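Side-chain contacts in Cbs-cp12 (Microcystis aeruginosa PCC 7806, PDB 5NMU), which probably takes part in the redox regulation of photosynthesis, as a hexameric fusion of a CBS-domain pair with a CP12 domain: residues A[83-88]-A[92-97]; A[96-101]-A[118-123]; A[143-148]-A[171-176]; A[151-156]-A[165-170]. All coordinates share one frame; numbering follows the deposited sequence.

Contact 1: residues A[83-88]-A[92-97]; sequences VVVNPE and EYVARL
V85 and V94 mark the closest backbone approach, 7.1 Å from CA to CA, where the loop 83-88, extended as far as N86, passes one flank of the helical turns 92-97; no hydrogen bond joins the two. What holds them is aliphatic packing. L97 does most of the work. Its CG stands anti to the backbone N (chi1 -177°), which carries the isobutyl group off the helix toward the loop. There it meets V83 tip to tip, L97 CD2 lying 3.6 Å from V83 CG1. The V85 and L97 side chains run past each other in opposite directions, with V85 CG2 4.0 Å from L97 CD2, and the carbonyl O of V84 is also near that methyl. V85 thus splits its two branches, because CG1 turns to V94 instead, crossing that side chain at about a right angle with V85 CG1 4.0 Å from V94 CG2. Cutting L97 back to an alanine is likely to open a gap beside V83 and V85, which would lose the methyl they share. Further along, N86 OD1 accepts from E88 N at 3.0 Å, forming an Asx turn in the loop ahead of helix 91-101. Through its backbone V85 also pairs with P107 and I109, so the loop leading into helix 91-101 is bonded to strand 105-110 while it packs on that helix in the core of the second CBS domain.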
loop_
_atom_site.group_PDB
_atom_site.type_symbol
_atom_site.label_atom_id
_atom_site.label_comp_id
_atom_site.label_asym_id
_atom_site.label_seq_id
_atom_site.Cartn_x
_atom_site.Cartn_y
_atom_site.Cartn_z
ATOM N N VAL A 83 2.265 -10.559 -14.611
ATOM C CA VAL A 83 0.853 -10.749 -14.923
ATOM C C VAL A 83 0.762 -10.732 -16.407
ATOM O O VAL A 83 1.337 -9.841 -17.052
ATOM C CB VAL A 83 -0.006 -9.591 -14.371
ATOM C CG1 VAL A 83 -1.430 -9.630 -14.869
ATOM C CG2 VAL A 83 0.015 -9.585 -12.850
ATOM N N VAL A 84 -0.005 -11.675 -16.954
ATOM C CA VAL A 84 -0.205 -11.840 -18.387
ATOM C C VAL A 84 -1.722 -11.786 -18.711
ATOM O O VAL A 84 -2.572 -12.028 -17.850
ATOM C CB VAL A 84 0.429 -13.156 -18.920
ATOM C CG1 VAL A 84 1.821 -13.392 -18.326
ATOM C CG2 VAL A 84 -0.470 -14.363 -18.686
ATOM N N VAL A 85 -2.016 -11.463 -19.968
ATOM C CA VAL A 85 -3.364 -11.286 -20.470
ATOM C C VAL A 85 -3.583 -12.303 -21.628
ATOM O O VAL A 85 -2.782 -12.334 -22.565
ATOM C CB VAL A 85 -3.555 -9.841 -20.987
ATOM C CG1 VAL A 85 -4.878 -9.704 -21.756
ATOM C CG2 VAL A 85 -3.541 -8.855 -19.825
ATOM N N ASN A 86 -4.654 -13.125 -21.509
ATOM C CA ASN A 86 -5.175 -14.064 -22.551
ATOM C C ASN A 86 -5.711 -13.199 -23.698
ATOM O O ASN A 86 -6.420 -12.235 -23.407
ATOM C CB ASN A 86 -6.316 -14.953 -21.892
ATOM C CG ASN A 86 -7.024 -15.951 -22.850
ATOM O OD1 ASN A 86 -7.198 -15.768 -24.095
ATOM N ND2 ASN A 86 -7.510 -17.042 -22.234
ATOM N N PRO A 87 -5.399 -13.528 -24.986
ATOM C CA PRO A 87 -5.863 -12.706 -26.114
ATOM C C PRO A 87 -7.370 -12.510 -26.182
ATOM O O PRO A 87 -7.788 -11.434 -26.604
ATOM C CB PRO A 87 -5.357 -13.449 -27.327
ATOM C CG PRO A 87 -5.220 -14.871 -26.870
ATOM C CD PRO A 87 -4.610 -14.672 -25.491
ATOM N N GLU A 88 -8.161 -13.513 -25.738
ATOM C CA GLU A 88 -9.628 -13.460 -25.742
ATOM C C GLU A 88 -10.291 -12.691 -24.594
ATOM O O GLU A 88 -11.525 -12.470 -24.585
ATOM C CB GLU A 88 -10.197 -14.902 -25.760
ATOM C CG GLU A 88 -9.751 -15.638 -27.013
ATOM C CD GLU A 88 -10.470 -16.977 -27.224
ATOM O OE1 GLU A 88 -10.377 -17.862 -26.348
ATOM O OE2 GLU A 88 -11.158 -17.115 -28.245
ATOM N N GLU A 92 -13.224 -5.109 -20.658
ATOM C CA GLU A 92 -13.633 -4.691 -19.299
ATOM C C GLU A 92 -12.829 -5.511 -18.243
ATOM O O GLU A 92 -12.452 -5.015 -17.154
ATOM C CB GLU A 92 -15.172 -4.849 -19.111
ATOM C CG GLU A 92 -15.704 -6.295 -18.982
ATOM C CD GLU A 92 -16.011 -6.981 -20.300
ATOM O OE1 GLU A 92 -15.291 -6.746 -21.304
ATOM O OE2 GLU A 92 -17.008 -7.758 -20.339
ATOM N N TYR A 93 -12.543 -6.772 -18.573
ATOM C CA TYR A 93 -11.751 -7.582 -17.634
ATOM C C TYR A 93 -10.290 -7.216 -17.611
ATOM O O TYR A 93 -9.676 -7.348 -16.598
ATOM C CB TYR A 93 -11.920 -9.064 -17.848
ATOM C CG TYR A 93 -13.313 -9.558 -17.465
ATOM C CD1 TYR A 93 -13.770 -9.399 -16.188
ATOM C CD2 TYR A 93 -14.142 -10.199 -18.365
ATOM C CE1 TYR A 93 -15.023 -9.830 -15.791
ATOM C CE2 TYR A 93 -15.422 -10.657 -17.965
ATOM C CZ TYR A 93 -15.831 -10.452 -16.654
ATOM O OH TYR A 93 -17.045 -10.813 -16.142
ATOM N N VAL A 94 -9.717 -6.814 -18.747
ATOM C CA VAL A 94 -8.323 -6.435 -18.746
ATOM C C VAL A 94 -8.183 -5.181 -17.832
ATOM O O VAL A 94 -7.178 -5.047 -17.100
ATOM C CB VAL A 94 -7.799 -6.040 -20.143
ATOM C CG1 VAL A 94 -6.344 -5.537 -20.068
ATOM C CG2 VAL A 94 -7.891 -7.196 -21.121
ATOM N N ALA A 95 -9.168 -4.280 -17.919
ATOM C CA ALA A 95 -9.201 -3.042 -17.093
ATOM C C ALA A 95 -9.216 -3.426 -15.633
ATOM O O ALA A 95 -8.468 -2.901 -14.844
ATOM C CB ALA A 95 -10.430 -2.203 -17.413
ATOM N N ARG A 96 -10.052 -4.401 -15.303
ATOM C CA ARG A 96 -10.220 -4.817 -13.912
ATOM C C ARG A 96 -8.991 -5.518 -13.381
ATOM O O ARG A 96 -8.607 -5.228 -12.244
ATOM C CB ARG A 96 -11.429 -5.708 -13.756
ATOM C CG ARG A 96 -11.702 -6.085 -12.319
ATOM C CD ARG A 96 -13.015 -6.751 -12.246
ATOM N NE ARG A 96 -13.375 -6.945 -10.841
ATOM C CZ ARG A 96 -14.017 -6.064 -10.068
ATOM N NH1 ARG A 96 -14.395 -4.860 -10.527
ATOM N NH2 ARG A 96 -14.287 -6.421 -8.811
ATOM N N LEU A 97 -8.399 -6.429 -14.181
ATOM C CA LEU A 97 -7.124 -7.043 -13.816
ATOM C C LEU A 97 -6.063 -5.982 -13.447
ATOM O O LEU A 97 -5.319 -6.125 -12.449
ATOM C CB LEU A 97 -6.573 -7.884 -14.997
ATOM C CG LEU A 97 -5.276 -8.668 -14.803
ATOM C CD1 LEU A 97 -5.360 -9.662 -13.669
ATOM C CD2 LEU A 97 -4.819 -9.381 -16.061
#

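Contact 2: residues A[96-101]-A[118-123]; sequences RLFAQT and ISVSDI
F98 drives its ring from helix 91-101 into the corner where strand 113-119 gives way to helix 120-126. With CG anti to the carbonyl carbon (chi1 -76°), the ring leaves the helix and turns one side of its rim to the corner: CZ and CE2 meet the backbone, and CD2, nearer the ring's root, meets V120. The backbone is met edge-on, F98 CZ coming to 3.4 Å from I118 O, and S119 C lies near the ring plane beside CE2. Two aliphatic branches join in. I118 CG2 is 3.9 Å from F98 CZ, while V120 CG1, which is itself anti to its carbonyl carbon, approaches F98 CD2 obliquely at 4.0 Å. I123 CD1 adds a looser oblique contact. A serine in place of F98 is likely to leave a gap between I118 and V120, and the corner without its ring. The corner is held by a capping box: S119 OG accepts from D122 N at 3.1 Å, and D122 OD2 takes S119 N in return on its anti side, 22° out of the carboxylate plane. Around this contact, the F98 ring also touches A106 of strand 105-110, I118 and I123 pack on I10 of helix 7-10, and V120 and I123 meet E55 and V59 of a third subunit.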
loop_
_atom_site.group_PDB
_atom_site.type_symbol
_atom_site.label_atom_id
_atom_site.label_comp_id
_atom_site.label_asym_id
_atom_site.label_seq_id
_atom_site.Cartn_x
_atom_site.Cartn_y
_atom_site.Cartn_z
ATOM N N ARG A 96 -10.052 -4.401 -15.303
ATOM C CA ARG A 96 -10.220 -4.817 -13.912
ATOM C C ARG A 96 -8.991 -5.518 -13.381
ATOM O O ARG A 96 -8.607 -5.228 -12.244
ATOM C CB ARG A 96 -11.429 -5.708 -13.756
ATOM C CG ARG A 96 -11.702 -6.085 -12.319
ATOM C CD ARG A 96 -13.015 -6.751 -12.246
ATOM N NE ARG A 96 -13.375 -6.945 -10.841
ATOM C CZ ARG A 96 -14.017 -6.064 -10.068
ATOM N NH1 ARG A 96 -14.395 -4.860 -10.527
ATOM N NH2 ARG A 96 -14.287 -6.421 -8.811
ATOM N N LEU A 97 -8.399 -6.429 -14.181
ATOM C CA LEU A 97 -7.124 -7.043 -13.816
ATOM C C LEU A 97 -6.063 -5.982 -13.447
ATOM O O LEU A 97 -5.319 -6.125 -12.449
ATOM C CB LEU A 97 -6.573 -7.884 -14.997
ATOM C CG LEU A 97 -5.276 -8.668 -14.803
ATOM C CD1 LEU A 97 -5.360 -9.662 -13.669
ATOM C CD2 LEU A 97 -4.819 -9.381 -16.061
ATOM N N PHE A 98 -5.930 -4.990 -14.332
ATOM C CA PHE A 98 -4.899 -3.959 -14.185
ATOM C C PHE A 98 -5.163 -3.168 -12.896
ATOM O O PHE A 98 -4.234 -2.943 -12.134
ATOM C CB PHE A 98 -4.840 -3.048 -15.392
ATOM C CG PHE A 98 -4.166 -3.637 -16.608
ATOM C CD1 PHE A 98 -3.682 -4.948 -16.649
ATOM C CD2 PHE A 98 -4.056 -2.864 -17.739
ATOM C CE1 PHE A 98 -3.066 -5.447 -17.801
ATOM C CE2 PHE A 98 -3.447 -3.332 -18.886
ATOM C CZ PHE A 98 -2.960 -4.632 -18.929
ATOM N N ALA A 99 -6.427 -2.821 -12.641
ATOM C CA ALA A 99 -6.810 -2.111 -11.410
ATOM C C ALA A 99 -6.494 -2.920 -10.159
ATOM O O ALA A 99 -5.929 -2.386 -9.227
ATOM C CB ALA A 99 -8.284 -1.720 -11.437
ATOM N N GLN A 100 -6.787 -4.217 -10.192
ATOM C CA GLN A 100 -6.625 -5.076 -9.038
ATOM C C GLN A 100 -5.189 -5.437 -8.738
ATOM O O GLN A 100 -4.882 -5.678 -7.569
ATOM C CB GLN A 100 -7.337 -6.425 -9.201
ATOM C CG GLN A 100 -8.854 -6.345 -9.145
ATOM C CD GLN A 100 -9.514 -7.680 -9.484
ATOM O OE1 GLN A 100 -10.676 -7.870 -9.189
ATOM N NE2 GLN A 100 -8.780 -8.598 -10.135
ATOM N N THR A 101 -4.379 -5.627 -9.770
ATOM C CA THR A 101 -2.974 -5.903 -9.590
ATOM C C THR A 101 -2.116 -4.603 -9.587
ATOM O O THR A 101 -0.947 -4.700 -9.351
ATOM C CB THR A 101 -2.442 -6.933 -10.631
ATOM O OG1 THR A 101 -2.479 -6.391 -11.959
ATOM C CG2 THR A 101 -3.328 -8.229 -10.600
ATOM N N ILE A 118 -0.379 -5.173 -24.047
ATOM C CA ILE A 118 -1.589 -4.380 -23.829
ATOM C C ILE A 118 -1.390 -3.475 -22.577
ATOM O O ILE A 118 -0.889 -3.943 -21.527
ATOM C CB ILE A 118 -2.834 -5.287 -23.735
ATOM C CG1 ILE A 118 -4.117 -4.448 -23.758
ATOM C CG2 ILE A 118 -2.831 -6.149 -22.488
ATOM C CD1 ILE A 118 -5.381 -5.236 -23.997
ATOM N N SER A 119 -1.801 -2.211 -22.716
ATOM C CA SER A 119 -1.602 -1.191 -21.677
ATOM C C SER A 119 -2.886 -0.411 -21.424
ATOM O O SER A 119 -3.877 -0.518 -22.160
ATOM C CB SER A 119 -0.568 -0.173 -22.124
ATOM O OG SER A 119 -1.121 0.673 -23.103
ATOM N N VAL A 120 -2.816 0.360 -20.351
ATOM C CA VAL A 120 -3.851 1.308 -20.024
ATOM C C VAL A 120 -4.150 2.265 -21.154
ATOM O O VAL A 120 -5.331 2.591 -21.349
ATOM C CB VAL A 120 -3.586 2.064 -18.689
ATOM C CG1 VAL A 120 -3.788 1.086 -17.557
ATOM C CG2 VAL A 120 -2.197 2.708 -18.611
ATOM N N SER A 121 -3.118 2.671 -21.902
ATOM C CA SER A 121 -3.268 3.528 -23.076
ATOM C C SER A 121 -4.084 2.805 -24.211
ATOM O O SER A 121 -4.967 3.394 -24.808
ATOM C CB SER A 121 -1.904 3.953 -23.626
ATOM O OG SER A 121 -1.069 4.478 -22.609
ATOM N N ASP A 122 -3.764 1.535 -24.473
ATOM C CA ASP A 122 -4.516 0.746 -25.435
ATOM C C ASP A 122 -5.976 0.717 -25.052
ATOM O O ASP A 122 -6.822 0.883 -25.909
ATOM C CB ASP A 122 -3.988 -0.666 -25.565
ATOM C CG ASP A 122 -2.588 -0.722 -26.097
ATOM O OD1 ASP A 122 -2.255 -0.061 -27.111
ATOM O OD2 ASP A 122 -1.819 -1.480 -25.487
ATOM N N ILE A 123 -6.269 0.611 -23.765
ATOM C CA ILE A 123 -7.627 0.636 -23.342
ATOM C C ILE A 123 -8.248 2.029 -23.547
ATOM O O ILE A 123 -9.352 2.140 -24.107
ATOM C CB ILE A 123 -7.792 0.205 -21.875
ATOM C CG1 ILE A 123 -7.318 -1.242 -21.710
ATOM C CG2 ILE A 123 -9.256 0.305 -21.457
ATOM C CD1 ILE A 123 -7.195 -1.733 -20.290
#

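Contact 3: residues A[143-148]-A[171-176]; sequences EAARED and EELQAE
Q174 and R146 have the most surface covered here, followed by A145 and L173, and the four form two unlike pairs between helices 138-156 and 161-178. Q174 stretches its chain beyond CG toward the facing helix and brings the amide nitrogen to the edge of the R146 guanidinium, with Q174 NE2 3.4 Å from R146 NH1. Both nitrogens are donors, and they share no hydrogen bond. The side chains cross at about a right angle, their flat groups turned 37° apart. With CG anti to the carbonyl carbon, R146 then bends at chi3 (67°), a fold that brings the guanidinium over to Q174 and also against W167. Q174 NE2 lies 4.0 Å from R146 CD as well, so the amide nitrogen meets the arginine's aliphatic part along with its charged end. Deeper between the helices, the methyl of A145 faces L173, A145 CB being 3.9 Å from L173 CD1; I142, V169 and V170 pack around this buried pair. On another side of helix 138-156, E143 forms salt bridges with R19 and R44 of a second subunit. The A145-L173 pair gives apolar packing; R146 and Q174 touch as well, but with two donors facing each other they gain no hydrogen bond, and the approach is probably somewhat unfavourable electrostatically.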
loop_
_atom_site.group_PDB
_atom_site.type_symbol
_atom_site.label_atom_id
_atom_site.label_comp_id
_atom_site.label_asym_id
_atom_site.label_seq_id
_atom_site.Cartn_x
_atom_site.Cartn_y
_atom_site.Cartn_z
ATOM N N GLU A 143 -28.341 -13.999 -12.078
ATOM C CA GLU A 143 -28.554 -15.326 -11.563
ATOM C C GLU A 143 -28.911 -15.214 -10.056
ATOM O O GLU A 143 -29.901 -15.802 -9.616
ATOM C CB GLU A 143 -27.363 -16.238 -11.878
ATOM C CG GLU A 143 -27.559 -17.720 -11.501
ATOM C CD GLU A 143 -26.392 -18.639 -11.969
ATOM O OE1 GLU A 143 -26.587 -19.895 -11.957
ATOM O OE2 GLU A 143 -25.277 -18.129 -12.318
ATOM N N ALA A 144 -28.165 -14.427 -9.285
ATOM C CA ALA A 144 -28.525 -14.245 -7.867
ATOM C C ALA A 144 -29.924 -13.649 -7.637
ATOM O O ALA A 144 -30.662 -14.041 -6.706
ATOM C CB ALA A 144 -27.438 -13.423 -7.093
ATOM N N ALA A 145 -30.274 -12.697 -8.471
ATOM C CA ALA A 145 -31.515 -12.015 -8.304
ATOM C C ALA A 145 -32.728 -12.929 -8.667
ATOM O O ALA A 145 -33.817 -12.803 -8.095
ATOM C CB ALA A 145 -31.519 -10.772 -9.149
ATOM N N ARG A 146 -32.510 -13.835 -9.606
ATOM C CA ARG A 146 -33.495 -14.846 -9.957
ATOM C C ARG A 146 -33.720 -15.858 -8.818
ATOM O O ARG A 146 -34.895 -16.181 -8.488
ATOM C CB ARG A 146 -33.113 -15.580 -11.255
ATOM C CG ARG A 146 -33.199 -14.722 -12.531
ATOM C CD ARG A 146 -32.688 -15.458 -13.771
ATOM N NE ARG A 146 -33.633 -16.511 -13.993
ATOM C CZ ARG A 146 -34.757 -16.405 -14.722
ATOM N NH1 ARG A 146 -35.069 -15.290 -15.396
ATOM N NH2 ARG A 146 -35.564 -17.440 -14.778
ATOM N N GLU A 147 -32.637 -16.327 -8.193
ATOM C CA GLU A 147 -32.780 -17.127 -6.971
ATOM C C GLU A 147 -33.512 -16.387 -5.879
ATOM O O GLU A 147 -34.356 -16.976 -5.246
ATOM C CB GLU A 147 -31.449 -17.630 -6.432
ATOM C CG GLU A 147 -30.804 -18.626 -7.363
ATOM C CD GLU A 147 -29.537 -19.236 -6.807
ATOM O OE1 GLU A 147 -29.328 -19.178 -5.585
ATOM O OE2 GLU A 147 -28.731 -19.750 -7.609
ATOM N N ASP A 148 -33.203 -15.106 -5.654
ATOM C CA ASP A 148 -33.947 -14.311 -4.648
ATOM C C ASP A 148 -35.404 -14.249 -4.989
ATOM O O ASP A 148 -36.238 -14.336 -4.096
ATOM C CB ASP A 148 -33.478 -12.868 -4.541
ATOM C CG ASP A 148 -32.072 -12.727 -3.932
ATOM O OD1 ASP A 148 -31.604 -13.612 -3.209
ATOM O OD2 ASP A 148 -31.384 -11.721 -4.225
ATOM N N GLU A 171 -35.681 -8.172 -14.072
ATOM C CA GLU A 171 -36.049 -7.548 -15.324
ATOM C C GLU A 171 -35.084 -6.375 -15.658
ATOM O O GLU A 171 -34.533 -6.310 -16.756
ATOM C CB GLU A 171 -37.557 -7.142 -15.302
ATOM C CG GLU A 171 -37.885 -5.796 -15.987
ATOM C CD GLU A 171 -39.370 -5.595 -16.386
ATOM O OE1 GLU A 171 -39.585 -5.508 -17.616
ATOM O OE2 GLU A 171 -40.288 -5.492 -15.494
ATOM N N GLU A 172 -34.909 -5.463 -14.708
ATOM C CA GLU A 172 -34.025 -4.304 -14.878
ATOM C C GLU A 172 -32.616 -4.737 -15.206
ATOM O O GLU A 172 -32.038 -4.252 -16.180
ATOM C CB GLU A 172 -34.057 -3.396 -13.630
ATOM C CG GLU A 172 -35.419 -2.691 -13.409
ATOM C CD GLU A 172 -35.762 -1.740 -14.557
ATOM O OE1 GLU A 172 -34.952 -0.801 -14.776
ATOM O OE2 GLU A 172 -36.803 -1.942 -15.265
ATOM N N LEU A 173 -32.084 -5.697 -14.440
ATOM C CA LEU A 173 -30.741 -6.222 -14.709
ATOM C C LEU A 173 -30.697 -6.854 -16.106
ATOM O O LEU A 173 -29.726 -6.643 -16.812
ATOM C CB LEU A 173 -30.254 -7.214 -13.647
ATOM C CG LEU A 173 -30.086 -6.675 -12.205
ATOM C CD1 LEU A 173 -29.982 -7.817 -11.220
ATOM C CD2 LEU A 173 -28.866 -5.768 -12.038
ATOM N N GLN A 174 -31.751 -7.580 -16.514
ATOM C CA GLN A 174 -31.789 -8.211 -17.851
ATOM C C GLN A 174 -31.862 -7.197 -19.018
ATOM O O GLN A 174 -31.249 -7.432 -20.058
ATOM C CB GLN A 174 -32.913 -9.279 -17.960
ATOM C CG GLN A 174 -32.436 -10.737 -17.746
ATOM C CD GLN A 174 -33.503 -11.724 -17.246
ATOM O OE1 GLN A 174 -34.714 -11.420 -17.179
ATOM N NE2 GLN A 174 -33.051 -12.930 -16.885
ATOM N N ALA A 175 -32.574 -6.080 -18.830
ATOM C CA ALA A 175 -32.689 -5.010 -19.848
ATOM C C ALA A 175 -31.343 -4.403 -20.146
ATOM O O ALA A 175 -30.964 -4.202 -21.310
ATOM C CB ALA A 175 -33.644 -3.922 -19.364
ATOM N N GLU A 176 -30.621 -4.142 -19.066
ATOM C CA GLU A 176 -29.290 -3.572 -19.118
ATOM C C GLU A 176 -28.314 -4.489 -19.893
ATOM O O GLU A 176 -27.676 -4.040 -20.849
ATOM C CB GLU A 176 -28.803 -3.321 -17.686
ATOM C CG GLU A 176 -27.688 -2.295 -17.561
ATOM C CD GLU A 176 -27.155 -2.190 -16.142
ATOM O OE1 GLU A 176 -27.873 -2.585 -15.181
ATOM O OE2 GLU A 176 -26.004 -1.720 -15.999
#

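Contact 4: residues A[151-156]-A[165-170]; sequences AICAAK and AAWDVV
I152 and C153 face A166 and W167 across a helical hairpin of the CP12 domain, in which helix 138-156 turns back as helix 161-178. The backbones come closest at I152 and A166, whose CA atoms are 7.4 Å apart. The apolar part of the contact is small. The methyl at the end of I152 touches that of A166, I152 CD1 to A166 CB measuring 4.0 Å, and the small alanine is consistent with the close approach of the helices here. The covalent part belongs to C153, whose sulfur forms a disulfide with C163, seen in the crystal, tying the end of one helix to the start of the next. A bond of this kind fits the redox regulation associated with CP12 proteins, since its reduction would probably remove the brace across the turn. The third interaction is sulfur-aromatic. C153 SG, set anti to its carbonyl carbon (chi1 -69°), points at the W167 indole and meets it at the edge, near the ring plane, 4.2 Å from the centroid of the five-membered ring. W167 also packs on R146 and A149 of the opposing helix. The nearest approach falls on the pyrrole edge, with C153 SG 3.3 Å from W167 NE1 and 3.5 Å from W167 CD1.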
loop_
_atom_site.group_PDB
_atom_site.type_symbol
_atom_site.label_atom_id
_atom_site.label_comp_id
_atom_site.label_asym_id
_atom_site.label_seq_id
_atom_site.Cartn_x
_atom_site.Cartn_y
_atom_site.Cartn_z
ATOM N N ALA A 151 -37.168 -17.577 -4.351
ATOM C CA ALA A 151 -37.316 -17.886 -2.916
ATOM C C ALA A 151 -38.467 -17.050 -2.329
ATOM O O ALA A 151 -39.383 -17.593 -1.696
ATOM C CB ALA A 151 -36.023 -17.653 -2.164
ATOM N N ILE A 152 -38.428 -15.742 -2.611
ATOM C CA ILE A 152 -39.432 -14.790 -2.128
ATOM C C ILE A 152 -40.837 -15.175 -2.611
ATOM O O ILE A 152 -41.786 -15.207 -1.809
ATOM C CB ILE A 152 -39.077 -13.341 -2.523
ATOM C CG1 ILE A 152 -37.943 -12.816 -1.640
ATOM C CG2 ILE A 152 -40.256 -12.406 -2.353
ATOM C CD1 ILE A 152 -37.100 -11.696 -2.236
ATOM N N CYS A 153 -40.945 -15.495 -3.890
ATOM C CA CYS A 153 -42.244 -15.847 -4.496
ATOM C C CYS A 153 -42.846 -17.139 -3.921
ATOM O O CYS A 153 -44.066 -17.229 -3.693
ATOM C CB CYS A 153 -42.093 -15.941 -6.012
ATOM S SG CYS A 153 -41.783 -14.329 -6.815
ATOM N N ALA A 154 -41.995 -18.133 -3.699
ATOM C CA ALA A 154 -42.409 -19.385 -3.066
ATOM C C ALA A 154 -42.784 -19.219 -1.575
ATOM O O ALA A 154 -43.744 -19.853 -1.095
ATOM C CB ALA A 154 -41.314 -20.434 -3.212
ATOM N N ALA A 155 -42.034 -18.371 -0.857
ATOM C CA ALA A 155 -42.361 -18.079 0.545
ATOM C C ALA A 155 -43.648 -17.265 0.668
ATOM O O ALA A 155 -44.584 -17.699 1.316
ATOM C CB ALA A 155 -41.207 -17.378 1.265
ATOM N N LYS A 156 -43.683 -16.103 0.028
ATOM C CA LYS A 156 -44.782 -15.152 0.191
ATOM C C LYS A 156 -45.939 -15.244 -0.810
ATOM O O LYS A 156 -46.916 -14.546 -0.617
ATOM C CB LYS A 156 -44.250 -13.718 0.180
ATOM C CG LYS A 156 -43.159 -13.423 1.202
ATOM C CD LYS A 156 -42.635 -11.996 1.032
ATOM C CE LYS A 156 -42.092 -11.410 2.335
ATOM N NZ LYS A 156 -40.656 -11.694 2.500
ATOM N N ALA A 165 -41.924 -7.241 -7.062
ATOM C CA ALA A 165 -40.745 -6.364 -6.873
ATOM C C ALA A 165 -39.452 -7.147 -7.071
ATOM O O ALA A 165 -38.587 -6.655 -7.746
ATOM C CB ALA A 165 -40.759 -5.675 -5.509
ATOM N N ALA A 166 -39.362 -8.387 -6.580
ATOM C CA ALA A 166 -38.153 -9.160 -6.808
ATOM C C ALA A 166 -37.915 -9.560 -8.259
ATOM O O ALA A 166 -36.779 -9.507 -8.728
ATOM C CB ALA A 166 -38.063 -10.347 -5.879
ATOM N N TRP A 167 -38.959 -9.953 -8.997
ATOM C CA TRP A 167 -38.770 -10.125 -10.436
ATOM C C TRP A 167 -38.473 -8.830 -11.182
ATOM O O TRP A 167 -37.813 -8.863 -12.240
ATOM C CB TRP A 167 -39.930 -10.865 -11.071
ATOM C CG TRP A 167 -39.910 -12.272 -10.711
ATOM C CD1 TRP A 167 -40.704 -12.895 -9.819
ATOM C CD2 TRP A 167 -39.011 -13.240 -11.210
ATOM N NE1 TRP A 167 -40.392 -14.227 -9.762
ATOM C CE2 TRP A 167 -39.335 -14.461 -10.604
ATOM C CE3 TRP A 167 -37.963 -13.204 -12.153
ATOM C CZ2 TRP A 167 -38.666 -15.635 -10.903
ATOM C CZ3 TRP A 167 -37.280 -14.393 -12.446
ATOM C CH2 TRP A 167 -37.636 -15.578 -11.828
ATOM N N ASP A 168 -38.953 -7.695 -10.681
ATOM C CA ASP A 168 -38.568 -6.414 -11.298
ATOM C C ASP A 168 -37.053 -6.103 -11.177
ATOM O O ASP A 168 -36.461 -5.538 -12.088
ATOM C CB ASP A 168 -39.413 -5.240 -10.801
ATOM C CG ASP A 168 -40.841 -5.180 -11.459
ATOM O OD1 ASP A 168 -41.132 -5.644 -12.621
ATOM O OD2 ASP A 168 -41.693 -4.615 -10.759
ATOM N N VAL A 169 -36.425 -6.512 -10.085
ATOM C CA VAL A 169 -34.929 -6.456 -9.979
ATOM C C VAL A 169 -34.328 -7.280 -11.124
ATOM O O VAL A 169 -33.469 -6.784 -11.843
ATOM C CB VAL A 169 -34.412 -6.959 -8.613
ATOM C CG1 VAL A 169 -32.867 -6.898 -8.535
ATOM C CG2 VAL A 169 -35.040 -6.152 -7.474
ATOM N N VAL A 170 -34.839 -8.501 -11.368
ATOM C CA VAL A 170 -34.298 -9.328 -12.478
ATOM C C VAL A 170 -34.471 -8.656 -13.852
ATOM O O VAL A 170 -33.529 -8.596 -14.681
ATOM C CB VAL A 170 -34.925 -10.741 -12.529
ATOM C CG1 VAL A 170 -34.466 -11.513 -13.760
ATOM C CG2 VAL A 170 -34.607 -11.481 -11.234
#

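Contacts 1 and 2 share helix 91-101 and lie in the second CBS domain, their centres 7 Å apart; V85 meets both I118 and F98, so the two join into one continuous apolar core. Contacts 3 and 4, centred 10 Å apart, both bridge helices 138-156 and 161-178 of the CP12 domain, with contact 4 nearer the turn and V170 packing on A145 and R146 between them. Along the chain contacts 1 and 2 close before contacts 3 and 4 open. Contacts 1 and 3 are centred 26 Å apart, about 11 Å between nearest atoms, without touching. The four contacts thus fall into two groups, one in the second CBS domain and one in the CP12 hairpin, and contacts 1, 2 and 3 each also touch a second subunit.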